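AGR_C_4470p (Agrobacterium tumefaciens str. C58, PDB 2HQV) is of unknown function but belongs to the ChuX/HutX haem-utilisation family, so it probably binds or handles haem. Local coordinates at residues A[84-89]-A[97-102]. Numbering follows the deposited sequence.
Sequences EILMIV and EVPGHL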
# COMPACT_ATOMS: atom_id res chain seq x y z
N GLU A 84 9.10 16.84 -8.94
CA GLU A 84 8.71 15.43 -9.05
C GLU A 84 9.51 14.54 -8.10
O GLU A 84 10.72 14.39 -8.24
CB GLU A 84 8.89 14.93 -10.48
CG GLU A 84 8.37 13.51 -10.70
CD GLU A 84 8.68 12.97 -12.09
OE1 GLU A 84 8.31 11.82 -12.39
OE2 GLU A 84 9.30 13.71 -12.89
N ILE A 85 8.82 13.96 -7.12
CA ILE A 85 9.46 13.07 -6.16
C ILE A 85 9.01 11.63 -6.44
O ILE A 85 8.37 11.36 -7.45
CB ILE A 85 9.10 13.48 -4.70
CG1 ILE A 85 7.58 13.65 -4.53
CG2 ILE A 85 9.79 14.79 -4.35
CD1 ILE A 85 6.75 12.36 -4.61
N LEU A 86 9.37 10.71 -5.56
CA LEU A 86 8.94 9.33 -5.75
C LEU A 86 8.15 8.90 -4.52
O LEU A 86 8.69 8.86 -3.41
CB LEU A 86 10.13 8.39 -5.96
CG LEU A 86 9.73 6.92 -6.16
CD1 LEU A 86 8.89 6.79 -7.42
CD2 LEU A 86 10.98 6.05 -6.26
N MSE A 87 6.87 8.61 -4.72
CA MSE A 87 6.00 8.17 -3.64
C MSE A 87 6.05 6.65 -3.57
O MSE A 87 5.91 5.97 -4.58
CB MSE A 87 4.56 8.64 -3.91
CG MSE A 87 3.50 7.77 -3.24
SE MSE A 87 3.28 7.96 -1.31
CE MSE A 87 5.05 7.89 -0.67
N ILE A 88 6.26 6.11 -2.37
CA ILE A 88 6.31 4.66 -2.22
C ILE A 88 5.46 4.14 -1.06
O ILE A 88 5.57 4.60 0.07
CB ILE A 88 7.75 4.15 -2.01
CG1 ILE A 88 8.63 4.58 -3.19
CG2 ILE A 88 7.75 2.62 -1.89
CD1 ILE A 88 10.06 4.06 -3.09
N VAL A 89 4.62 3.16 -1.37
CA VAL A 89 3.77 2.52 -0.38
C VAL A 89 4.16 1.06 -0.50
O VAL A 89 4.28 0.54 -1.61
CB VAL A 89 2.27 2.68 -0.70
CG1 VAL A 89 1.43 1.73 0.17
CG2 VAL A 89 1.83 4.12 -0.45
N GLU A 97 5.56 2.20 -6.51
CA GLU A 97 6.41 3.37 -6.65
C GLU A 97 5.82 4.26 -7.73
O GLU A 97 5.70 3.85 -8.89
CB GLU A 97 7.83 2.94 -7.02
CG GLU A 97 8.39 1.92 -6.03
CD GLU A 97 9.71 1.32 -6.47
OE1 GLU A 97 10.22 0.44 -5.74
OE2 GLU A 97 10.24 1.72 -7.53
N VAL A 98 5.44 5.47 -7.34
CA VAL A 98 4.82 6.42 -8.24
C VAL A 98 5.56 7.75 -8.30
O VAL A 98 5.68 8.44 -7.29
CB VAL A 98 3.36 6.71 -7.82
CG1 VAL A 98 2.63 7.52 -8.90
CG2 VAL A 98 2.63 5.39 -7.53
N PRO A 99 6.08 8.10 -9.48
CA PRO A 99 6.80 9.38 -9.60
C PRO A 99 5.76 10.47 -9.87
O PRO A 99 4.77 10.23 -10.58
CB PRO A 99 7.70 9.15 -10.80
CG PRO A 99 6.86 8.27 -11.68
CD PRO A 99 6.26 7.28 -10.68
N GLY A 100 5.96 11.65 -9.31
CA GLY A 100 5.02 12.73 -9.54
C GLY A 100 5.15 13.85 -8.54
O GLY A 100 5.87 13.72 -7.55
N HIS A 101 4.49 14.97 -8.81
CA HIS A 101 4.50 16.11 -7.90
C HIS A 101 3.45 15.81 -6.84
O HIS A 101 2.45 15.16 -7.13
CB HIS A 101 4.11 17.40 -8.62
CG HIS A 101 5.17 17.93 -9.54
ND1 HIS A 101 5.51 17.32 -10.73
CD2 HIS A 101 5.97 19.02 -9.44
CE1 HIS A 101 6.47 18.01 -11.32
NE2 HIS A 101 6.77 19.04 -10.55
N LEU A 102 3.68 16.25 -5.62
CA LEU A 102 2.69 16.03 -4.57
C LEU A 102 1.58 17.06 -4.73
O LEU A 102 1.85 18.27 -4.77
CB LEU A 102 3.33 16.15 -3.19
CG LEU A 102 4.28 15.01 -2.82
CD1 LEU A 102 4.76 15.18 -1.39
CD2 LEU A 102 3.54 13.70 -2.99
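Met87 and Val98 face each other across an antiparallel beta hairpin as a hydrogen-bonded pair, Met87 N giving to Val98 O and Val98 N to Met87 O, both at 2.8 Å. Ile85 and Gly100 form the next such pair; the Gly100 backbone conformation by itself calls for glycine, since a CB would jam against the preceding carbonyl oxygen. Between the two, Pro99 takes a non-hydrogen-bonded place opposite Leu86, which suits a residue without an N-H; a CA-H...O contact runs from Pro99 CA to Ile85 O, 3.3 Å apart. Leu86 swings CD1 across to the Val98 carbonyl carbon, 3.6 Å away, while Glu97 lends its aliphatic carbons to Ile88 alongside, Ile88 CG1 to Glu97 CG at 3.9 Å. On the buried face, where apolar Met87 and Val98 suit, Ile85 carries CG1 between the backbone N and carbonyl carbon (chi1 50°), and its CD1 meets Leu102 CD2 at 3.8 Å, the two side chains crossing at about a right angle. Glu84 extends beside Pro99, its CG 3.3 Å from Gly100 N. Strand 156-161 flanks 85-89, whereas Glu97 pairs with a strand of the second subunit, continuing the sheet across the dimer. Glu84 OE1 is salt-bridged to Arg163 NH1.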